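Local atomic coordinates of YscQ-C, type III secretion protein (Yersinia pseudotuberculosis, PDB entry 3UEP), a protein that is a component of the Yop type III secretion machinery, here represented by its C-terminal part, made from an internal translation start. Residues A[61-66]-A[85-90]; A[24-29]-A[55-60]; A[67-72]-A[80-85]. One frame throughout, in Å; residues are numbered along the deposited sequence. Where two conformers were deposited one is given.

How the contacts relate
Three contacts follow one antiparallel sheet across its strand order 20-27, 55-60, 63-73, 76-84. Contact 2 pairs the first two strands and closes before the others open in sequence. Contact 3 pairs the last two, and lies nested within the loop that contact 1 closes by bringing 85-90 back beside 61-66. Contacts 1 and 3 share T85 and strand 63-73, with centres about 15 Å apart; the centre of contact 2 is about 12 Å from that of contact 1 and about 9 Å from that of contact 3. Contact 2 is buried, contact 1 superficial. All three touch the second subunit; in contacts 2 and 3 backbone ladders carry the sheet across the interface, while contact 1 adds side-chain packing.

Contact 1: A[61-66]-A[85-90]; sequences NGRLLG and TEVTIS
L65 and R63 meet the chain that leaves strand 76-84 in a surface contact, where 85-90 runs without regular structure beside the start of strand 63-73. A single backbone hydrogen bond is clear: T85 N gives to L65 O at 2.8 Å, nearly straight at 165°, but with the donor well above the carbonyl plane. Beyond it the contact depends mostly on side chains. L65 has CG anti to its backbone N (chi1 175°), and its CD1 meets V87 CG1 at 3.9 Å, the two side chains crossing at about a right angle. L65 CD1 also lies 4.2 Å from I89 CD1. V87 turns its other methyl, CG2, to R63 CB at 3.9 Å, while V87 CB sits 3.6 Å from L64 O. The R63 chain is extended from CG to NE; beyond it R63 NH1 lies 2.9 Å from T88 O, and S90 OG lies in the guanidinium plane, at the edge. At the far end N61 ND2 rests against I89 CG2 at 3.6 Å, and N61 OD1 accepts from Q22 N. The hydrophobic side continues into the dimer, with L65 on L37 and I89 on W34 of the second subunit. Within the sheet, L65 and G66 both face L58, a classic beta bulge at the beginning of the long strand 63-73.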
ATOM      1  N   ASN A  61       1.540 -10.957  -0.194  1.00 48.32           N
ATOM      2  CA  ASN A  61       1.226 -11.294  -1.580  1.00 56.86           C
ATOM      3  C   ASN A  61      -0.110 -10.685  -2.071  1.00 57.53           C
ATOM      4  O   ASN A  61      -0.898 -11.356  -2.746  1.00 59.01           O
ATOM      5  CB  ASN A  61       1.240 -12.817  -1.779  1.00 47.97           C
ATOM      6  CG  ASN A  61       2.572 -13.457  -1.376  1.00 52.45           C
ATOM      7  OD1 ASN A  61       3.618 -12.804  -1.378  1.00 46.19           O
ATOM      8  ND2 ASN A  61       2.535 -14.745  -1.039  1.00 53.85           N
ATOM      9  N   GLY A  62      -0.364  -9.422  -1.728  1.00 49.70           N
ATOM     10  CA  GLY A  62      -1.568  -8.735  -2.175  1.00 44.85           C
ATOM     11  C   GLY A  62      -2.882  -8.985  -1.433  1.00 52.79           C
ATOM     12  O   GLY A  62      -3.901  -8.387  -1.781  1.00 48.57           O
ATOM     13  N   ARG A  63      -2.871  -9.858  -0.424  1.00 51.00           N
ATOM     14  CA  ARG A  63      -4.049 -10.110   0.404  1.00 47.53           C
ATOM     15  C   ARG A  63      -3.882  -9.491   1.793  1.00 41.83           C
ATOM     16  O   ARG A  63      -2.800  -9.527   2.369  1.00 43.88           O
ATOM     17  CB  ARG A  63      -4.275 -11.612   0.576  1.00 62.27           C
ATOM     18  CG  ARG A  63      -4.740 -12.354  -0.669  1.00 75.79           C
ATOM     19  CD  ARG A  63      -5.248 -13.749  -0.292  1.00 82.34           C
ATOM     20  NE  ARG A  63      -5.623 -14.554  -1.453  1.00 88.93           N
ATOM     21  CZ  ARG A  63      -4.908 -15.573  -1.924  1.00 93.50           C
ATOM     22  NH1 ARG A  63      -3.771 -15.927  -1.334  1.00 94.81           N
ATOM     23  NH2 ARG A  63      -5.332 -16.246  -2.985  1.00 95.34           N
ATOM     24  N   LEU A  64      -4.968  -8.963   2.343  1.00 42.41           N
ATOM     25  CA  LEU A  64      -4.919  -8.222   3.599  1.00 40.14           C
ATOM     26  C   LEU A  64      -4.461  -9.099   4.769  1.00 39.25           C
ATOM     27  O   LEU A  64      -5.085 -10.111   5.086  1.00 40.62           O
ATOM     28  CB  LEU A  64      -6.288  -7.595   3.896  1.00 35.31           C
ATOM     29  CG  LEU A  64      -6.416  -6.809   5.202  1.00 36.20           C
ATOM     30  CD1 LEU A  64      -5.455  -5.623   5.190  1.00 32.45           C
ATOM     31  CD2 LEU A  64      -7.867  -6.335   5.440  1.00 35.19           C
ATOM     32  N   LEU A  65      -3.380  -8.687   5.424  1.00 27.54           N
ATOM     33  CA  LEU A  65      -2.787  -9.465   6.501  1.00 32.92           C
ATOM     34  C   LEU A  65      -2.996  -8.780   7.851  1.00 37.64           C
ATOM     35  O   LEU A  65      -2.989  -9.420   8.893  1.00 42.22           O
ATOM     36  CB  LEU A  65      -1.292  -9.644   6.221  1.00 39.64           C
ATOM     37  CG  LEU A  65      -0.377 -10.316   7.233  1.00 52.30           C
ATOM     38  CD1 LEU A  65      -0.510 -11.808   7.099  1.00 57.74           C
ATOM     39  CD2 LEU A  65       1.049  -9.902   6.960  1.00 57.98           C
ATOM     40  N   GLY A  66      -3.172  -7.467   7.838  1.00 37.44           N
ATOM     41  CA  GLY A  66      -3.358  -6.742   9.079  1.00 33.15           C
ATOM     42  C   GLY A  66      -3.293  -5.241   8.929  1.00 32.16           C
ATOM     43  O   GLY A  66      -3.140  -4.721   7.815  1.00 35.36           O
ATOM     44  N   THR A  85      -5.057  -9.922  10.760  1.00 51.19           N
ATOM     45  CA  THR A  85      -6.229 -10.645  10.298  1.00 60.52           C
ATOM     46  C   THR A  85      -5.848 -12.041   9.787  1.00 57.26           C
ATOM     47  O   THR A  85      -4.717 -12.288   9.360  1.00 51.23           O
ATOM     48  CB  THR A  85      -7.028  -9.848   9.237  1.00 64.78           C
ATOM     49  OG1 THR A  85      -6.310  -9.826   7.999  1.00 68.56           O
ATOM     50  CG2 THR A  85      -7.259  -8.415   9.707  1.00 71.56           C
ATOM     51  N   GLU A  86      -6.800 -12.958   9.859  1.00 59.62           N
ATOM     52  CA  GLU A  86      -6.589 -14.307   9.382  1.00 57.43           C
ATOM     53  C   GLU A  86      -6.638 -14.257   7.871  1.00 59.30           C
ATOM     54  O   GLU A  86      -7.462 -13.544   7.294  1.00 62.72           O
ATOM     55  CB  GLU A  86      -7.701 -15.200   9.906  1.00 66.80           C
ATOM     56  CG  GLU A  86      -7.358 -16.666   9.959  1.00 79.46           C
ATOM     57  CD  GLU A  86      -8.527 -17.493  10.450  1.00 89.92           C
ATOM     58  OE1 GLU A  86      -9.542 -17.579   9.720  1.00 86.69           O
ATOM     59  OE2 GLU A  86      -8.434 -18.046  11.570  1.00 94.46           O
ATOM     60  N   VAL A  87      -5.749 -14.997   7.221  1.00 54.17           N
ATOM     61  CA  VAL A  87      -5.709 -15.001   5.771  1.00 51.61           C
ATOM     62  C   VAL A  87      -4.907 -16.183   5.253  1.00 53.53           C
ATOM     63  O   VAL A  87      -3.972 -16.644   5.908  1.00 57.16           O
ATOM     64  CB  VAL A  87      -5.108 -13.686   5.217  1.00 49.43           C
ATOM     65  CG1 VAL A  87      -3.637 -13.579   5.563  1.00 41.80           C
ATOM     66  CG2 VAL A  87      -5.291 -13.609   3.713  1.00 52.96           C
ATOM     67  N   THR A  88      -5.280 -16.660   4.070  1.00 47.71           N
ATOM     68  CA  THR A  88      -4.585 -17.763   3.426  1.00 45.02           C
ATOM     69  C   THR A  88      -3.558 -17.268   2.434  1.00 46.76           C
ATOM     70  O   THR A  88      -3.889 -16.639   1.435  1.00 55.24           O
ATOM     71  CB  THR A  88      -5.550 -18.672   2.699  1.00 53.53           C
ATOM     72  OG1 THR A  88      -6.505 -19.178   3.638  1.00 59.21           O
ATOM     73  CG2 THR A  88      -4.799 -19.830   2.063  1.00 58.25           C
ATOM     74  N   ILE A  89      -2.301 -17.566   2.720  1.00 48.09           N
ATOM     75  CA  ILE A  89      -1.195 -17.142   1.882  1.00 41.12           C
ATOM     76  C   ILE A  89      -0.745 -18.297   1.011  1.00 48.88           C
ATOM     77  O   ILE A  89      -0.610 -19.435   1.484  1.00 42.97           O
ATOM     78  CB  ILE A  89      -0.011 -16.675   2.747  1.00 40.95           C
ATOM     79  CG1 ILE A  89      -0.460 -15.537   3.669  1.00 48.66           C
ATOM     80  CG2 ILE A  89       1.164 -16.267   1.864  1.00 34.53           C
ATOM     81  CD1 ILE A  89       0.614 -15.046   4.615  1.00 45.04           C
ATOM     82  N   SER A  90      -0.519 -18.005  -0.264  1.00 54.67           N
ATOM     83  CA  SER A  90      -0.028 -19.014  -1.188  1.00 51.93           C
ATOM     84  C   SER A  90       1.486 -18.954  -1.235  1.00 49.07           C
ATOM     85  O   SER A  90       2.069 -17.904  -1.495  1.00 50.56           O
ATOM     86  CB  SER A  90      -0.629 -18.817  -2.581  1.00 54.99           C
ATOM     87  OG  SER A  90      -2.002 -19.189  -2.601  1.00 62.85           O
TER

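Contact 2: A[24-29]-A[55-60]; sequences SFEVGR and EVRLLA
The R57 guanidinium has E26 O over one face, offset toward the rim, while E26 OE1 and E55 OE2 lie in its plane at the edge. E55 OE2 forms a salt bridge to R57 NH1 at 3.6 Å; that of E26 OE1 to R57 NH2, 3.8 Å, is long, with the two groups' planes 62° apart. R57 and E55 each have a second deposited conformer, so this network is tentative. R57 is bent at chi3 (-52°); beyond the bend NH1 and NH2 both make weak hydrogen bonds to G28 O. The F25 ring has V56 CG1 near its plane at the edge, and L58 runs alongside, its CG 3.7 Å from F25 CE1. V27 CG1 packs on V56 CG2 at 3.5 Å. On the face shared with R57, L59 CD1 lies against the E26 carboxylate, 3.4 Å from E26 CD. Paired backbone bonds join S24 with L59 and E26 with R57, in regular antiparallel register. A water bridges S24 OG and, weakly, L59 O. V56 and L58 hydrogen-bond on to strand 63-73; F25 and V56 pack on V79 of strand 76-84. On the other side, S24 to V27 pair antiparallel with a strand of the second subunit, carrying the sheet across the interface.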
ATOM      1  N   SER A  24       3.692  -5.913   1.652  1.00 31.48           N
ATOM      2  CA  SER A  24       3.659  -4.511   1.250  1.00 36.44           C
ATOM      3  C   SER A  24       2.838  -3.703   2.261  1.00 37.55           C
ATOM      4  O   SER A  24       1.985  -4.261   2.965  1.00 32.59           O
ATOM      5  CB  SER A  24       3.111  -4.363  -0.181  1.00 34.94           C
ATOM      6  OG  SER A  24       1.750  -4.756  -0.259  1.00 35.65           O
ATOM      7  N   PHE A  25       3.108  -2.402   2.341  1.00 33.23           N
ATOM      8  CA  PHE A  25       2.472  -1.539   3.337  1.00 31.64           C
ATOM      9  C   PHE A  25       1.789  -0.396   2.616  1.00 28.81           C
ATOM     10  O   PHE A  25       2.429   0.329   1.864  1.00 28.67           O
ATOM     11  CB  PHE A  25       3.512  -0.992   4.341  1.00 26.38           C
ATOM     12  CG  PHE A  25       4.332  -2.081   5.028  1.00 29.85           C
ATOM     13  CD1 PHE A  25       3.901  -2.649   6.220  1.00 23.94           C
ATOM     14  CD2 PHE A  25       5.520  -2.548   4.462  1.00 30.32           C
ATOM     15  CE1 PHE A  25       4.637  -3.661   6.842  1.00 31.41           C
ATOM     16  CE2 PHE A  25       6.269  -3.569   5.078  1.00 28.99           C
ATOM     17  CZ  PHE A  25       5.830  -4.121   6.272  1.00 27.40           C
ATOM     18  N   GLU A  26       0.492  -0.229   2.847  1.00 24.85           N
ATOM     19  CA  GLU A  26      -0.285   0.757   2.124  1.00 30.44           C
ATOM     20  C   GLU A  26      -0.958   1.732   3.065  1.00 35.59           C
ATOM     21  O   GLU A  26      -1.424   1.339   4.128  1.00 32.70           O
ATOM     22  CB  GLU A  26      -1.369   0.062   1.295  1.00 32.12           C
ATOM     23  CG  GLU A  26      -0.858  -0.619   0.063  1.00 44.21           C
ATOM     24  CD  GLU A  26      -1.976  -1.233  -0.776  1.00 48.52           C
ATOM     25  OE1 GLU A  26      -3.129  -1.311  -0.292  1.00 50.31           O
ATOM     26  OE2 GLU A  26      -1.693  -1.632  -1.925  1.00 49.89           O
ATOM     27  N   VAL A  27      -1.044   2.997   2.655  1.00 34.62           N
ATOM     28  CA  VAL A  27      -1.737   4.003   3.454  1.00 36.05           C
ATOM     29  C   VAL A  27      -2.789   4.732   2.631  1.00 30.27           C
ATOM     30  O   VAL A  27      -2.670   4.852   1.420  1.00 26.26           O
ATOM     31  CB  VAL A  27      -0.767   5.059   4.005  1.00 30.65           C
ATOM     32  CG1 VAL A  27       0.184   4.426   4.970  1.00 44.93           C
ATOM     33  CG2 VAL A  27       0.000   5.699   2.857  1.00 29.05           C
ATOM     34  N   GLY A  28      -3.818   5.228   3.301  1.00 62.97           N
ATOM     35  CA  GLY A  28      -4.721   6.153   2.664  1.00 58.09           C
ATOM     36  C   GLY A  28      -5.856   5.517   1.900  1.00 58.42           C
ATOM     37  O   GLY A  28      -5.962   4.281   1.818  1.00 54.16           O
ATOM     38  N   ARG A  29      -6.702   6.392   1.347  1.00 54.21           N
ATOM     39  CA  ARG A  29      -7.940   6.013   0.674  1.00 56.54           C
ATOM     40  C   ARG A  29      -7.680   4.964  -0.377  1.00 57.69           C
ATOM     41  O   ARG A  29      -6.537   4.713  -0.773  1.00 60.20           O
ATOM     42  CB  ARG A  29      -8.512   7.204  -0.116  1.00 51.06           C
ATOM     43  CG  ARG A  29      -7.610   7.619  -1.296  1.00 53.13           C
ATOM     44  CD  ARG A  29      -7.646   9.108  -1.548  1.00 51.61           C
ATOM     45  NE  ARG A  29      -8.984   9.519  -1.939  1.00 61.53           N
ATOM     46  CZ  ARG A  29      -9.372  10.779  -2.085  1.00 74.37           C
ATOM     47  NH1 ARG A  29      -8.516  11.774  -1.869  1.00 76.76           N
ATOM     48  NH2 ARG A  29     -10.622  11.043  -2.448  1.00 83.11           N
ATOM     49  N   GLU A  55      -4.021   4.888   9.192  1.00 43.51           N
ATOM     50  CA  GLU A  55      -4.106   3.463   8.883  0.58 42.65           C
ATOM     51  C   GLU A  55      -3.062   2.992   7.869  1.00 35.99           C
ATOM     52  O   GLU A  55      -2.906   3.567   6.797  1.00 35.38           O
ATOM     53  CB  GLU A  55      -5.519   3.106   8.385  0.58 45.78           C
ATOM     54  CG  GLU A  55      -5.843   1.599   8.396  0.58 50.12           C
ATOM     55  CD  GLU A  55      -7.264   1.282   7.928  0.58 59.38           C
ATOM     56  OE1 GLU A  55      -8.216   1.506   8.707  0.58 56.18           O
ATOM     57  OE2 GLU A  55      -7.428   0.803   6.782  0.58 67.26           O
ATOM     58  N   VAL A  56      -2.349   1.928   8.223  1.00 34.24           N
ATOM     59  CA  VAL A  56      -1.497   1.223   7.274  1.00 33.83           C
ATOM     60  C   VAL A  56      -2.102  -0.170   7.123  1.00 37.50           C
ATOM     61  O   VAL A  56      -2.451  -0.816   8.115  1.00 38.86           O
ATOM     62  CB  VAL A  56      -0.046   1.114   7.774  1.00 37.91           C
ATOM     63  CG1 VAL A  56       0.796   0.258   6.830  1.00 29.54           C
ATOM     64  CG2 VAL A  56       0.560   2.501   7.918  1.00 41.37           C
ATOM     65  N   ARG A  57      -2.274  -0.628   5.891  1.00 34.64           N
ATOM     66  CA  ARG A  57      -2.719  -1.996   5.674  0.50 32.01           C
ATOM     67  C   ARG A  57      -1.512  -2.835   5.281  1.00 35.28           C
ATOM     68  O   ARG A  57      -0.723  -2.435   4.430  1.00 36.79           O
ATOM     69  CB  ARG A  57      -3.808  -2.056   4.594  0.50 34.53           C
ATOM     70  CG  ARG A  57      -5.131  -1.419   5.023  0.50 35.54           C
ATOM     71  CD  ARG A  57      -6.050  -1.136   3.841  0.50 38.72           C
ATOM     72  NE  ARG A  57      -5.388  -0.379   2.781  0.50 37.05           N
ATOM     73  CZ  ARG A  57      -5.213   0.939   2.787  0.50 33.63           C
ATOM     74  NH1 ARG A  57      -5.641   1.676   3.807  0.50 35.34           N
ATOM     75  NH2 ARG A  57      -4.596   1.519   1.771  0.50 30.66           N
ATOM     76  N   LEU A  58      -1.356  -3.987   5.929  1.00 33.10           N
ATOM     77  CA  LEU A  58      -0.315  -4.918   5.536  1.00 32.47           C
ATOM     78  C   LEU A  58      -0.894  -5.935   4.577  1.00 32.58           C
ATOM     79  O   LEU A  58      -1.876  -6.601   4.885  1.00 36.42           O
ATOM     80  CB  LEU A  58       0.258  -5.664   6.739  1.00 39.15           C
ATOM     81  CG  LEU A  58       1.286  -4.964   7.622  1.00 41.83           C
ATOM     82  CD1 LEU A  58       0.634  -3.819   8.408  1.00 36.09           C
ATOM     83  CD2 LEU A  58       1.896  -5.999   8.556  1.00 43.17           C
ATOM     84  N   LEU A  59      -0.276  -6.063   3.413  1.00 31.09           N
ATOM     85  CA  LEU A  59      -0.689  -7.069   2.466  1.00 25.30           C
ATOM     86  C   LEU A  59       0.423  -8.117   2.373  1.00 42.78           C
ATOM     87  O   LEU A  59       1.603  -7.778   2.401  1.00 45.75           O
ATOM     88  CB  LEU A  59      -0.976  -6.435   1.102  1.00 26.50           C
ATOM     89  CG  LEU A  59      -1.988  -5.279   1.072  1.00 34.30           C
ATOM     90  CD1 LEU A  59      -1.933  -4.587  -0.272  1.00 35.96           C
ATOM     91  CD2 LEU A  59      -3.393  -5.760   1.351  1.00 38.64           C
ATOM     92  N   ALA A  60       0.039  -9.391   2.330  1.00 42.42           N
ATOM     93  CA  ALA A  60       0.989 -10.480   2.108  1.00 48.19           C
ATOM     94  C   ALA A  60       0.622 -11.060   0.759  1.00 45.25           C
ATOM     95  O   ALA A  60      -0.489 -11.547   0.572  1.00 45.84           O
ATOM     96  CB  ALA A  60       0.886 -11.534   3.201  1.00 38.12           C
TER
HETATM   97  O   HOH W   1       2.288  -7.645  -0.794  1.00 50.04           O

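Contact 3: A[67-72]-A[80-85]; sequences HGRLVE and RIERLT
H67 and G68 break the antiparallel register against R83 and I81 by one residue: H67 O takes two backbone hydrogen bonds, from E82 N at 3.0 Å and from R83 N at 3.2 Å, while H67 N gives to R83 O. Beyond the break R69 and R80 exchange a regular pair of backbone bonds. G68 approaches I81 to 4.3 Å between CA atoms, and its CA lies 3.3 Å from R80 O. Side by side with H67, the R83 side chain, one of two deposited conformers, holds NH2 over one face of the imidazole, offset toward the rim and 3.3 Å from H67 CD2; ring and guanidinium are turned 46° apart. At the edge of the same ring T85 CG2 touches H67 CD2 at 4.0 Å. E82 has CG anti to its carbonyl carbon (chi1 -73°) and an extended chain beyond it; E82 OE2 lies 3.5 Å from R69 CB. In the R69 conformer given, one of two, the ion pair of NE with E82 OE2 is long; a water links them tentatively, accepting from R69 NE and donating to E82 OE2 at 2.8 Å. R80 directs its polar end elsewhere, NH1 hydrogen-bonding to G43 O of the second subunit, while I81 packs inward on L58. E82 and R83 both facing H67 make a classic beta bulge, set within the hairpin of strands 63-73 and 76-84 in this FliN-family C-terminal domain.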
ATOM      1  N   HIS A  67      -3.402  -4.550  10.057  1.00 34.13           N
ATOM      2  CA  HIS A  67      -3.505  -3.091  10.080  1.00 37.55           C
ATOM      3  C   HIS A  67      -2.513  -2.537  11.097  1.00 36.34           C
ATOM      4  O   HIS A  67      -2.203  -3.180  12.096  1.00 35.41           O
ATOM      5  CB  HIS A  67      -4.921  -2.642  10.450  1.00 38.83           C
ATOM      6  CG  HIS A  67      -5.999  -3.244   9.598  1.00 45.55           C
ATOM      7  ND1 HIS A  67      -6.559  -2.583   8.522  1.00 52.51           N
ATOM      8  CD2 HIS A  67      -6.642  -4.435   9.682  1.00 35.88           C
ATOM      9  CE1 HIS A  67      -7.495  -3.342   7.975  1.00 45.98           C
ATOM     10  NE2 HIS A  67      -7.564  -4.470   8.662  1.00 47.95           N
ATOM     11  N   GLY A  68      -2.015  -1.341  10.825  1.00 31.16           N
ATOM     12  CA  GLY A  68      -0.992  -0.734  11.642  1.00 30.12           C
ATOM     13  C   GLY A  68      -1.055   0.779  11.549  1.00 36.57           C
ATOM     14  O   GLY A  68      -1.983   1.344  10.978  1.00 34.94           O
ATOM     15  N   ARG A  69      -0.037   1.431  12.089  1.00 34.64           N
ATOM     16  CA  ARG A  69       0.019   2.878  12.139  0.62 37.09           C
ATOM     17  C   ARG A  69       1.396   3.347  11.688  1.00 38.26           C
ATOM     18  O   ARG A  69       2.404   2.769  12.092  1.00 45.70           O
ATOM     19  CB  ARG A  69      -0.236   3.324  13.576  0.62 43.50           C
ATOM     20  CG  ARG A  69      -0.215   4.815  13.805  0.62 50.76           C
ATOM     21  CD  ARG A  69      -0.737   5.122  15.197  0.62 55.76           C
ATOM     22  NE  ARG A  69       0.226   4.769  16.233  0.62 56.52           N
ATOM     23  CZ  ARG A  69       0.970   5.662  16.876  0.62 66.10           C
ATOM     24  NH1 ARG A  69       0.847   6.956  16.585  0.62 58.64           N
ATOM     25  NH2 ARG A  69       1.831   5.265  17.810  0.62 76.28           N
ATOM     26  N   LEU A  70       1.448   4.381  10.850  1.00 34.85           N
ATOM     27  CA  LEU A  70       2.739   4.940  10.466  1.00 42.60           C
ATOM     28  C   LEU A  70       3.347   5.618  11.678  1.00 48.27           C
ATOM     29  O   LEU A  70       2.672   6.385  12.355  1.00 49.60           O
ATOM     30  CB  LEU A  70       2.590   6.002   9.392  1.00 45.36           C
ATOM     31  CG  LEU A  70       2.441   5.688   7.919  1.00 48.46           C
ATOM     32  CD1 LEU A  70       2.610   7.009   7.181  1.00 51.71           C
ATOM     33  CD2 LEU A  70       3.465   4.664   7.447  1.00 46.63           C
ATOM     34  N   VAL A  71       4.619   5.341  11.944  1.00 47.59           N
ATOM     35  CA  VAL A  71       5.371   6.060  12.967  1.00 43.53           C
ATOM     36  C   VAL A  71       6.706   6.526  12.382  1.00 48.08           C
ATOM     37  O   VAL A  71       7.181   5.981  11.383  1.00 49.89           O
ATOM     38  CB  VAL A  71       5.656   5.179  14.207  1.00 44.38           C
ATOM     39  CG1 VAL A  71       4.356   4.714  14.858  1.00 41.45           C
ATOM     40  CG2 VAL A  71       6.525   3.993  13.820  1.00 40.26           C
ATOM     41  N   GLU A  72       7.302   7.537  13.003  1.00 59.00           N
ATOM     42  CA  GLU A  72       8.597   8.047  12.570  1.00 68.15           C
ATOM     43  C   GLU A  72       9.637   7.794  13.651  1.00 71.40           C
ATOM     44  O   GLU A  72       9.761   8.574  14.597  1.00 82.05           O
ATOM     45  CB  GLU A  72       8.508   9.544  12.277  1.00 75.81           C
ATOM     46  CG  GLU A  72       9.847  10.213  11.998  1.00 88.42           C
ATOM     47  CD  GLU A  72       9.766  11.726  12.094  1.00 95.63           C
ATOM     48  OE1 GLU A  72       8.944  12.216  12.896  1.00 99.80           O
ATOM     49  OE2 GLU A  72      10.514  12.422  11.370  1.00 94.23           O
ATOM     50  N   ARG A  80       3.869   0.431  13.196  1.00 39.92           N
ATOM     51  CA  ARG A  80       3.551  -0.293  14.407  1.00 39.88           C
ATOM     52  C   ARG A  80       2.292  -1.093  14.285  1.00 44.43           C
ATOM     53  O   ARG A  80       1.276  -0.548  14.088  1.00 45.15           O
ATOM     54  CB  ARG A  80       3.483   0.604  15.630  1.00 44.55           C
ATOM     55  CG  ARG A  80       3.607  -0.194  16.886  1.00 49.69           C
ATOM     56  CD  ARG A  80       3.958   0.550  18.119  1.00 57.26           C
ATOM     57  NE  ARG A  80       5.254   1.197  18.148  1.00 65.31           N
ATOM     58  CZ  ARG A  80       6.386   0.653  18.562  1.00 70.49           C
ATOM     59  NH1 ARG A  80       6.443  -0.587  18.964  1.00 69.74           N
ATOM     60  NH2 ARG A  80       7.478   1.362  18.553  1.00 69.04           N
ATOM     61  N   ILE A  81       2.379  -2.400  14.432  1.00 38.08           N
ATOM     62  CA  ILE A  81       1.252  -3.311  14.253  1.00 25.15           C
ATOM     63  C   ILE A  81       0.176  -3.068  15.299  1.00 29.21           C
ATOM     64  O   ILE A  81       0.475  -2.859  16.477  1.00 29.29           O
ATOM     65  CB  ILE A  81       1.676  -4.798  14.336  1.00 27.37           C
ATOM     66  CG1 ILE A  81       2.716  -5.156  13.265  1.00 31.06           C
ATOM     67  CG2 ILE A  81       0.449  -5.701  14.242  1.00 24.23           C
ATOM     68  CD1 ILE A  81       2.223  -4.994  11.845  1.00 33.31           C
ATOM     69  N   GLU A  82      -1.081  -3.121  14.874  1.00 28.20           N
ATOM     70  CA  GLU A  82      -2.192  -2.892  15.786  1.00 34.55           C
ATOM     71  C   GLU A  82      -3.131  -4.077  15.832  1.00 34.21           C
ATOM     72  O   GLU A  82      -3.771  -4.339  16.849  1.00 42.04           O
ATOM     73  CB  GLU A  82      -2.962  -1.628  15.380  1.00 25.34           C
ATOM     74  CG  GLU A  82      -2.165  -0.351  15.710  1.00 50.91           C
ATOM     75  CD  GLU A  82      -2.899   0.935  15.372  1.00 56.80           C
ATOM     76  OE1 GLU A  82      -3.852   0.889  14.557  1.00 64.49           O
ATOM     77  OE2 GLU A  82      -2.513   1.994  15.918  1.00 55.41           O
ATOM     78  N   ARG A  83      -3.168  -4.812  14.732  1.00 39.38           N
ATOM     79  CA  ARG A  83      -4.164  -5.849  14.534  0.53 40.63           C
ATOM     80  C   ARG A  83      -3.733  -6.756  13.379  1.00 37.39           C
ATOM     81  O   ARG A  83      -3.192  -6.281  12.386  1.00 37.44           O
ATOM     82  CB  ARG A  83      -5.506  -5.178  14.229  0.53 40.16           C
ATOM     83  CG  ARG A  83      -6.706  -6.087  14.229  0.53 47.29           C
ATOM     84  CD  ARG A  83      -7.990  -5.273  14.076  0.53 43.32           C
ATOM     85  NE  ARG A  83      -7.864  -4.224  13.068  0.53 37.53           N
ATOM     86  CZ  ARG A  83      -8.897  -3.592  12.514  0.53 40.26           C
ATOM     87  NH1 ARG A  83     -10.137  -3.900  12.864  0.53 53.55           N
ATOM     88  NH2 ARG A  83      -8.696  -2.648  11.612  0.53 36.07           N
ATOM     89  N   LEU A  84      -4.068  -8.028  13.459  1.00 45.98           N
ATOM     90  CA  LEU A  84      -3.735  -8.982  12.435  1.00 40.94           C
ATOM     91  C   LEU A  84      -4.918  -9.722  12.028  1.00 39.20           C
ATOM     92  O   LEU A  84      -5.687 -10.115  12.802  1.00 49.82           O
ATOM     93  CB  LEU A  84      -2.683  -9.966  12.909  1.00 41.65           C
ATOM     94  CG  LEU A  84      -1.353  -9.354  13.251  1.00 42.44           C
ATOM     95  CD1 LEU A  84      -0.666 -10.193  14.170  1.00 45.88           C
ATOM     96  CD2 LEU A  84      -0.512  -9.017  12.106  1.00 35.41           C
ATOM     97  N   THR A  85      -5.057  -9.922  10.760  1.00 51.19           N
ATOM     98  CA  THR A  85      -6.229 -10.645  10.298  1.00 60.52           C
ATOM     99  C   THR A  85      -5.848 -12.041   9.787  1.00 57.26           C
ATOM    100  O   THR A  85      -4.717 -12.288   9.360  1.00 51.23           O
ATOM    101  CB  THR A  85      -7.028  -9.848   9.237  1.00 64.78           C
ATOM    102  OG1 THR A  85      -6.310  -9.826   7.999  1.00 68.56           O
ATOM    103  CG2 THR A  85      -7.259  -8.415   9.707  1.00 71.56           C
TER
HETATM  104  O   HOH W   2      -0.092   1.832  17.372  1.00 57.73           O